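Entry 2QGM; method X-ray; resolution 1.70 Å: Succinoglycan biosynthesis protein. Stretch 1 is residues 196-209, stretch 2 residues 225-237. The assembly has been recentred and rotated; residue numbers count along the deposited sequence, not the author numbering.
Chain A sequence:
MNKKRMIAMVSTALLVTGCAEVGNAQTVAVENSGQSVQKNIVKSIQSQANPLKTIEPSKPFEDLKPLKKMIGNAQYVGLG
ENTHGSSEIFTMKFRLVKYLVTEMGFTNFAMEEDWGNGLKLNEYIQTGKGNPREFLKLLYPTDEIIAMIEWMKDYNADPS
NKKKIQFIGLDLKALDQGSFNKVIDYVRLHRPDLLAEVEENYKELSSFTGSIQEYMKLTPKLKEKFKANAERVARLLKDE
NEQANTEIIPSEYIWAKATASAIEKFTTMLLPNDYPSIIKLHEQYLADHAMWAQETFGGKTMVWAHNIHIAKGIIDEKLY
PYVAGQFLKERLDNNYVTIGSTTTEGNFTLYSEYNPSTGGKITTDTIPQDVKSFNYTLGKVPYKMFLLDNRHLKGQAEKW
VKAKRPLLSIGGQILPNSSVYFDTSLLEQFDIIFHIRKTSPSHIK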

ATOM      1  N   ALA A 196       3.190  34.096  11.247  1.00 27.91           N
ATOM      2  CA  ALA A 196       2.724  35.010  10.213  1.00 28.56           C
ATOM      3  C   ALA A 196       3.132  34.530   8.829  1.00 28.55           C
ATOM      4  O   ALA A 196       2.306  34.440   7.922  1.00 28.59           O
ATOM      5  CB  ALA A 196       3.286  36.408  10.463  1.00 27.61           C
ATOM      6  N   GLU A 197       4.415  34.221   8.674  1.00 28.89           N
ATOM      7  CA  GLU A 197       4.937  33.775   7.394  1.00 29.30           C
ATOM      8  C   GLU A 197       4.364  32.436   6.951  1.00 28.15           C
ATOM      9  O   GLU A 197       4.026  32.259   5.781  1.00 28.40           O
ATOM     10  CB  GLU A 197       6.464  33.701   7.449  1.00 30.41           C
ATOM     11  CG  GLU A 197       7.110  33.159   6.187  1.00 32.31           C
ATOM     12  CD  GLU A 197       8.609  33.389   6.160  1.00 33.55           C
ATOM     13  OE1 GLU A 197       9.214  33.484   7.248  1.00 34.87           O
ATOM     14  OE2 GLU A 197       9.185  33.463   5.053  1.00 34.62           O
ATOM     15  N   VAL A 198       4.251  31.491   7.879  1.00 27.36           N
ATOM     16  CA  VAL A 198       3.721  30.184   7.526  1.00 26.58           C
ATOM     17  C   VAL A 198       2.268  30.268   7.066  1.00 25.83           C
ATOM     18  O   VAL A 198       1.911  29.722   6.024  1.00 25.49           O
ATOM     19  CB  VAL A 198       3.825  29.192   8.707  1.00 25.86           C
ATOM     20  CG1 VAL A 198       3.222  27.847   8.315  1.00 26.67           C
ATOM     21  CG2 VAL A 198       5.285  29.012   9.102  1.00 25.39           C
ATOM     22  N   GLU A 199       1.431  30.955   7.837  1.00 25.88           N
ATOM     23  CA  GLU A 199       0.021  31.089   7.486  1.00 26.87           C
ATOM     24  C   GLU A 199      -0.157  31.783   6.142  1.00 26.25           C
ATOM     25  O   GLU A 199      -1.048  31.440   5.365  1.00 24.85           O
ATOM     26  CB  GLU A 199      -0.728  31.852   8.576  1.00 28.89           C
ATOM     27  CG  GLU A 199      -0.838  31.059   9.868  1.00 32.15           C
ATOM     28  CD  GLU A 199      -1.737  31.727  10.879  1.00 35.74           C
ATOM     29  OE1 GLU A 199      -1.352  32.795  11.414  1.00 38.41           O
ATOM     30  OE2 GLU A 199      -2.826  31.175  11.147  1.00 34.94           O
ATOM     31  N   GLU A 200       0.703  32.759   5.870  1.00 27.25           N
ATOM     32  CA  GLU A 200       0.646  33.487   4.610  1.00 29.21           C
ATOM     33  C   GLU A 200       0.955  32.539   3.454  1.00 28.54           C
ATOM     34  O   GLU A 200       0.277  32.555   2.429  1.00 29.19           O
ATOM     35  CB  GLU A 200       1.657  34.634   4.611  1.00 31.56           C
ATOM     36  CG  GLU A 200       1.724  35.383   3.294  1.00 35.74           C
ATOM     37  CD  GLU A 200       0.456  36.159   3.001  1.00 38.79           C
ATOM     38  OE1 GLU A 200       0.186  37.140   3.724  1.00 40.17           O
ATOM     39  OE2 GLU A 200      -0.278  35.774   2.065  1.00 40.45           O
ATOM     40  N   ASN A 201       1.978  31.708   3.618  1.00 27.25           N
ATOM     41  CA  ASN A 201       2.352  30.775   2.562  1.00 26.58           C
ATOM     42  C   ASN A 201       1.337  29.679   2.280  1.00 24.79           C
ATOM     43  O   ASN A 201       1.294  29.160   1.169  1.00 25.74           O
ATOM     44  CB  ASN A 201       3.704  30.129   2.866  1.00 27.26           C
ATOM     45  CG  ASN A 201       4.864  31.050   2.566  1.00 28.86           C
ATOM     46  OD1 ASN A 201       5.401  31.710   3.456  1.00 30.04           O
ATOM     47  ND2 ASN A 201       5.244  31.117   1.296  1.00 28.34           N
ATOM     48  N   TYR A 202       0.525  29.332   3.276  1.00 24.29           N
ATOM     49  CA  TYR A 202      -0.484  28.274   3.125  1.00 23.01           C
ATOM     50  C   TYR A 202      -1.923  28.717   2.864  1.00 23.97           C
ATOM     51  O   TYR A 202      -2.739  27.906   2.418  1.00 22.86           O
ATOM     52  CB  TYR A 202      -0.536  27.385   4.367  1.00 21.18           C
ATOM     53  CG  TYR A 202       0.613  26.421   4.563  1.00 19.13           C
ATOM     54  CD1 TYR A 202       1.443  26.038   3.505  1.00 19.56           C
ATOM     55  CD2 TYR A 202       0.831  25.846   5.807  1.00 18.77           C
ATOM     56  CE1 TYR A 202       2.462  25.092   3.696  1.00 18.33           C
ATOM     57  CE2 TYR A 202       1.834  24.909   6.009  1.00 18.09           C
ATOM     58  CZ  TYR A 202       2.644  24.534   4.954  1.00 18.79           C
ATOM     59  OH  TYR A 202       3.609  23.583   5.193  1.00 17.56           O
ATOM     60  N   LYS A 203      -2.242  29.979   3.141  1.00 24.24           N
ATOM     61  CA  LYS A 203      -3.609  30.475   2.977  1.00 25.47           C
ATOM     62  C   LYS A 203      -4.322  30.140   1.669  1.00 23.69           C
ATOM     63  O   LYS A 203      -5.376  29.511   1.684  1.00 23.78           O
ATOM     64  CB  LYS A 203      -3.665  31.995   3.206  1.00 25.93           C
ATOM     65  CG  LYS A 203      -5.088  32.558   3.225  1.00 28.44           C
ATOM     66  CD  LYS A 203      -5.124  34.062   3.494  1.00 31.29           C
ATOM     67  CE  LYS A 203      -6.555  34.589   3.460  1.00 31.95           C
ATOM     68  NZ  LYS A 203      -6.644  36.064   3.680  1.00 33.14           N
ATOM     69  N   GLU A 204      -3.770  30.571   0.541  1.00 24.64           N
ATOM     70  CA  GLU A 204      -4.406  30.311  -0.748  1.00 24.42           C
ATOM     71  C   GLU A 204      -4.272  28.850  -1.166  1.00 22.38           C
ATOM     72  O   GLU A 204      -5.241  28.227  -1.589  1.00 21.68           O
ATOM     73  CB  GLU A 204      -3.809  31.232  -1.819  1.00 28.34           C
ATOM     74  CG  GLU A 204      -4.134  32.701  -1.598  1.00 33.89           C
ATOM     75  CD  GLU A 204      -5.603  33.010  -1.826  1.00 37.88           C
ATOM     76  OE1 GLU A 204      -6.063  32.894  -2.984  1.00 40.38           O
ATOM     77  OE2 GLU A 204      -6.299  33.372  -0.852  1.00 40.80           O
ATOM     78  N   LEU A 205      -3.067  28.311  -1.032  1.00 22.24           N
ATOM     79  CA  LEU A 205      -2.799  26.927  -1.389  1.00 21.54           C
ATOM     80  C   LEU A 205      -3.805  25.951  -0.780  1.00 21.15           C
ATOM     81  O   LEU A 205      -4.347  25.094  -1.476  1.00 21.44           O
ATOM     82  CB  LEU A 205      -1.386  26.543  -0.941  1.00 20.83           C
ATOM     83  CG  LEU A 205      -1.045  25.047  -0.980  1.00 18.13           C
ATOM     84  CD1 LEU A 205      -1.135  24.524  -2.413  1.00 17.49           C
ATOM     85  CD2 LEU A 205       0.346  24.834  -0.412  1.00 20.79           C
ATOM     86  N   SER A 206      -4.056  26.098   0.517  1.00 22.44           N
ATOM     87  CA  SER A 206      -4.964  25.220   1.246  1.00 21.83           C
ATOM     88  C   SER A 206      -6.403  25.161   0.735  1.00 22.00           C
ATOM     89  O   SER A 206      -7.186  24.328   1.197  1.00 22.59           O
ATOM     90  CB  SER A 206      -4.966  25.585   2.739  1.00 21.30           C
ATOM     91  OG  SER A 206      -5.395  26.921   2.957  1.00 20.47           O
ATOM     92  N   SER A 207      -6.761  26.034  -0.202  1.00 22.26           N
ATOM     93  CA  SER A 207      -8.117  26.029  -0.754  1.00 23.28           C
ATOM     94  C   SER A 207      -8.216  25.218  -2.040  1.00 22.99           C
ATOM     95  O   SER A 207      -9.320  24.949  -2.524  1.00 21.73           O
ATOM     96  CB  SER A 207      -8.597  27.457  -1.044  1.00 23.02           C
ATOM     97  OG  SER A 207      -9.233  28.028   0.088  1.00 27.01           O
ATOM     98  N   PHE A 208      -7.064  24.818  -2.577  1.00 22.86           N
ATOM     99  CA  PHE A 208      -7.002  24.065  -3.829  1.00 23.59           C
ATOM    100  C   PHE A 208      -6.441  22.646  -3.748  1.00 23.97           C
ATOM    101  O   PHE A 208      -6.201  22.017  -4.784  1.00 23.35           O
ATOM    102  CB  PHE A 208      -6.174  24.849  -4.860  1.00 25.15           C
ATOM    103  CG  PHE A 208      -6.717  26.222  -5.159  1.00 26.55           C
ATOM    104  CD1 PHE A 208      -6.277  27.340  -4.450  1.00 25.45           C
ATOM    105  CD2 PHE A 208      -7.701  26.388  -6.122  1.00 27.62           C
ATOM    106  CE1 PHE A 208      -6.817  28.608  -4.698  1.00 28.47           C
ATOM    107  CE2 PHE A 208      -8.251  27.650  -6.382  1.00 28.56           C
ATOM    108  CZ  PHE A 208      -7.809  28.757  -5.668  1.00 27.46           C
ATOM    109  N   THR A 209      -6.234  22.127  -2.542  1.00 22.01           N
ATOM    110  CA  THR A 209      -5.666  20.785  -2.400  1.00 22.16           C
ATOM    111  C   THR A 209      -6.674  19.683  -2.098  1.00 22.78           C
ATOM    112  O   THR A 209      -6.289  18.564  -1.764  1.00 23.91           O
ATOM    113  CB  THR A 209      -4.579  20.761  -1.304  1.00 21.26           C
ATOM    114  OG1 THR A 209      -5.128  21.228  -0.059  1.00 18.05           O
ATOM    115  CG2 THR A 209      -3.417  21.656  -1.698  1.00 19.67           C
TER
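Stretch 2, residues 225-237: KFKANAERVARLL

Stretch 2 is helical from K225 to L236, continuing a helix that begins earlier in the chain, and L237 is the first residue to leave helical phi/psi. It packs against the helix of stretch 1 in a nearly antiparallel manner: the axes approach to 8.9 Å with a signed crossing angle of -152°. The direction is evident in the register, in which V198 faces V233, N201 faces N229 and L205 faces F226, with CA–CA distances of 6.0, 5.0 and 6.0 Å. The contact buries 650 Å², both sides summed.

Apolar packing runs along the whole interface. At one end, V198 CG1 lies 3.8 Å from V233 CG1, and V198 CG2 lies 4.4 Å from L236 CD1. V233 also reaches N201, whose CB is 3.6 Å from V233 CG2. Further along, L205 CD1 meets F226 CB at 3.8 Å, while L205 CD2 lies 4.4 Å from A230 CB.

Aromatic rings supply broader surfaces. The CB of Y202 points away from stretch 2, yet its ring turns back so that V233 CG2 sits over one face, 4.2 Å from the ring centroid, with A230 CA at the edge. L205 CA similarly covers a face of the F226 ring, 4.0 Å from its centroid. The F208 and F226 rings are near parallel but slid apart, with centroids separated by 5.9 Å, so they barely overlap.

Direct polar bonding is sparse. N229 ND2 donates a weak hydrogen bond to N201 O (3.4 Å), and water 1 reinforces this link, donating to N201 O (2.8 Å) while accepting from N229 ND2 (3.2 Å) and L205 N (3.1 Å). Water 2 bridges the helices by accepting from Y202 OH (2.8 Å) and donating to A230 O (2.7 Å). E197 OE2 also approaches R232 CD to 3.5 Å, a contact with a carbon and not a salt bridge.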

ATOM      1  N   LYS A 225       4.024  29.248  -7.945  1.00 23.18           N
ATOM      2  CA  LYS A 225       3.901  30.049  -6.737  1.00 25.40           C
ATOM      3  C   LYS A 225       3.616  29.172  -5.516  1.00 24.67           C
ATOM      4  O   LYS A 225       4.294  29.290  -4.495  1.00 24.08           O
ATOM      5  CB  LYS A 225       2.776  31.069  -6.938  1.00 28.71           C
ATOM      6  CG  LYS A 225       2.561  32.054  -5.810  1.00 32.03           C
ATOM      7  CD  LYS A 225       1.424  32.990  -6.194  1.00 35.39           C
ATOM      8  CE  LYS A 225       1.164  34.052  -5.147  1.00 37.75           C
ATOM      9  NZ  LYS A 225       0.019  34.911  -5.563  1.00 39.37           N
ATOM     10  N   PHE A 226       2.630  28.282  -5.623  1.00 22.66           N
ATOM     11  CA  PHE A 226       2.294  27.408  -4.501  1.00 22.08           C
ATOM     12  C   PHE A 226       3.413  26.434  -4.146  1.00 21.26           C
ATOM     13  O   PHE A 226       3.608  26.109  -2.976  1.00 19.42           O
ATOM     14  CB  PHE A 226       1.010  26.619  -4.777  1.00 21.80           C
ATOM     15  CG  PHE A 226      -0.232  27.469  -4.828  1.00 20.45           C
ATOM     16  CD1 PHE A 226      -0.323  28.646  -4.082  1.00 22.66           C
ATOM     17  CD2 PHE A 226      -1.327  27.074  -5.593  1.00 19.82           C
ATOM     18  CE1 PHE A 226      -1.495  29.420  -4.098  1.00 24.04           C
ATOM     19  CE2 PHE A 226      -2.506  27.833  -5.621  1.00 20.40           C
ATOM     20  CZ  PHE A 226      -2.587  29.007  -4.870  1.00 20.14           C
ATOM     21  N   LYS A 227       4.138  25.945  -5.148  1.00 22.69           N
ATOM     22  CA  LYS A 227       5.246  25.023  -4.891  1.00 22.29           C
ATOM     23  C   LYS A 227       6.320  25.776  -4.109  1.00 24.05           C
ATOM     24  O   LYS A 227       6.906  25.243  -3.163  1.00 22.70           O
ATOM     25  CB  LYS A 227       5.844  24.506  -6.207  1.00 24.90           C
ATOM     26  CG  LYS A 227       7.130  23.705  -6.009  1.00 27.23           C
ATOM     27  CD  LYS A 227       7.809  23.355  -7.324  1.00 30.69           C
ATOM     28  CE  LYS A 227       9.169  22.690  -7.089  1.00 32.78           C
ATOM     29  NZ  LYS A 227      10.184  23.608  -6.485  1.00 32.94           N
ATOM     30  N   ALA A 228       6.571  27.018  -4.518  1.00 21.50           N
ATOM     31  CA  ALA A 228       7.558  27.867  -3.861  1.00 22.95           C
ATOM     32  C   ALA A 228       7.154  28.111  -2.411  1.00 22.68           C
ATOM     33  O   ALA A 228       7.975  27.988  -1.500  1.00 25.06           O
ATOM     34  CB  ALA A 228       7.682  29.205  -4.603  1.00 21.92           C
ATOM     35  N   ASN A 229       5.890  28.463  -2.198  1.00 23.35           N
ATOM     36  CA  ASN A 229       5.392  28.711  -0.848  1.00 23.27           C
ATOM     37  C   ASN A 229       5.542  27.469   0.034  1.00 22.49           C
ATOM     38  O   ASN A 229       5.937  27.570   1.197  1.00 21.69           O
ATOM     39  CB  ASN A 229       3.918  29.134  -0.895  1.00 24.45           C
ATOM     40  CG  ASN A 229       3.722  30.534  -1.458  1.00 26.07           C
ATOM     41  OD1 ASN A 229       4.649  31.131  -2.010  1.00 25.97           O
ATOM     42  ND2 ASN A 229       2.510  31.060  -1.325  1.00 27.51           N
ATOM     43  N   ALA A 230       5.225  26.302  -0.524  1.00 22.04           N
ATOM     44  CA  ALA A 230       5.304  25.040   0.220  1.00 20.69           C
ATOM     45  C   ALA A 230       6.741  24.687   0.556  1.00 21.20           C
ATOM     46  O   ALA A 230       7.040  24.218   1.653  1.00 21.82           O
ATOM     47  CB  ALA A 230       4.679  23.914  -0.593  1.00 17.41           C
ATOM     48  N   GLU A 231       7.629  24.897  -0.406  1.00 20.22           N
ATOM     49  CA  GLU A 231       9.037  24.606  -0.195  1.00 23.50           C
ATOM     50  C   GLU A 231       9.586  25.532   0.889  1.00 23.82           C
ATOM     51  O   GLU A 231      10.412  25.124   1.703  1.00 22.84           O
ATOM     52  CB  GLU A 231       9.802  24.789  -1.509  1.00 23.74           C
ATOM     53  CG  GLU A 231      11.310  24.648  -1.389  1.00 29.58           C
ATOM     54  CD  GLU A 231      11.988  24.461  -2.731  1.00 32.85           C
ATOM     55  OE1 GLU A 231      11.438  24.932  -3.750  1.00 34.60           O
ATOM     56  OE2 GLU A 231      13.076  23.847  -2.764  1.00 35.48           O
ATOM     57  N   ARG A 232       9.095  26.772   0.894  1.00 24.43           N
ATOM     58  CA  ARG A 232       9.514  27.792   1.853  1.00 25.47           C
ATOM     59  C   ARG A 232       9.234  27.346   3.286  1.00 24.47           C
ATOM     60  O   ARG A 232      10.113  27.392   4.145  1.00 24.54           O
ATOM     61  CB  ARG A 232       8.774  29.104   1.575  1.00 27.49           C
ATOM     62  CG  ARG A 232       9.304  30.299   2.358  1.00 32.26           C
ATOM     63  CD  ARG A 232       8.360  31.491   2.252  1.00 35.14           C
ATOM     64  NE  ARG A 232       7.828  31.657   0.902  1.00 38.21           N
ATOM     65  CZ  ARG A 232       8.565  31.897  -0.177  1.00 38.97           C
ATOM     66  NH1 ARG A 232       9.881  32.010  -0.076  1.00 40.06           N
ATOM     67  NH2 ARG A 232       7.986  32.010  -1.365  1.00 39.87           N
ATOM     68  N   VAL A 233       8.008  26.909   3.541  1.00 22.03           N
ATOM     69  CA  VAL A 233       7.637  26.455   4.875  1.00 22.18           C
ATOM     70  C   VAL A 233       8.387  25.194   5.302  1.00 21.87           C
ATOM     71  O   VAL A 233       8.777  25.071   6.460  1.00 21.01           O
ATOM     72  CB  VAL A 233       6.129  26.186   4.975  1.00 21.78           C
ATOM     73  CG1 VAL A 233       5.770  25.771   6.397  1.00 22.90           C
ATOM     74  CG2 VAL A 233       5.359  27.429   4.571  1.00 22.64           C
ATOM     75  N   ALA A 234       8.586  24.259   4.377  1.00 23.23           N
ATOM     76  CA  ALA A 234       9.302  23.027   4.708  1.00 24.65           C
ATOM     77  C   ALA A 234      10.719  23.390   5.137  1.00 26.18           C
ATOM     78  O   ALA A 234      11.247  22.819   6.087  1.00 26.43           O
ATOM     79  CB  ALA A 234       9.333  22.079   3.507  1.00 24.31           C
ATOM     80  N   ARG A 235      11.328  24.344   4.437  1.00 28.58           N
ATOM     81  CA  ARG A 235      12.678  24.786   4.763  1.00 30.19           C
ATOM     82  C   ARG A 235      12.711  25.331   6.184  1.00 30.22           C
ATOM     83  O   ARG A 235      13.587  24.990   6.980  1.00 30.81           O
ATOM     84  CB  ARG A 235      13.124  25.890   3.801  1.00 31.92           C
ATOM     85  CG  ARG A 235      13.326  25.440   2.364  1.00 35.62           C
ATOM     86  CD  ARG A 235      14.608  24.627   2.211  1.00 38.79           C
ATOM     87  NE  ARG A 235      14.857  24.256   0.821  1.00 40.18           N
ATOM     88  CZ  ARG A 235      15.924  23.582   0.404  1.00 40.97           C
ATOM     89  NH1 ARG A 235      16.851  23.200   1.271  1.00 41.42           N
ATOM     90  NH2 ARG A 235      16.064  23.285  -0.885  1.00 42.91           N
ATOM     91  N   LEU A 236      11.738  26.180   6.489  1.00 30.05           N
ATOM     92  CA  LEU A 236      11.625  26.815   7.799  1.00 31.23           C
ATOM     93  C   LEU A 236      11.523  25.817   8.944  1.00 30.94           C
ATOM     94  O   LEU A 236      11.868  26.131  10.080  1.00 30.99           O
ATOM     95  CB  LEU A 236      10.394  27.727   7.818  1.00 30.56           C
ATOM     96  CG  LEU A 236      10.394  28.941   6.886  1.00 31.49           C
ATOM     97  CD1 LEU A 236       8.980  29.482   6.773  1.00 32.19           C
ATOM     98  CD2 LEU A 236      11.343  30.009   7.412  1.00 31.78           C
ATOM     99  N   LEU A 237      11.061  24.611   8.642  1.00 31.86           N
ATOM    100  CA  LEU A 237      10.904  23.599   9.670  1.00 31.52           C
ATOM    101  C   LEU A 237      11.881  22.438   9.566  1.00 32.85           C
ATOM    102  O   LEU A 237      11.732  21.436  10.262  1.00 32.81           O
ATOM    103  CB  LEU A 237       9.470  23.065   9.645  1.00 32.03           C
ATOM    104  CG  LEU A 237       8.371  24.113   9.843  1.00 33.20           C
ATOM    105  CD1 LEU A 237       7.021  23.457   9.646  1.00 31.64           C
ATOM    106  CD2 LEU A 237       8.475  24.731  11.234  1.00 34.52           C
TER
HETATM  107  O   HOH W   1      -0.504  30.065  -0.723  1.00 23.41           O
HETATM  108  O   HOH W   2       5.169  22.835   2.945  1.00 16.20           O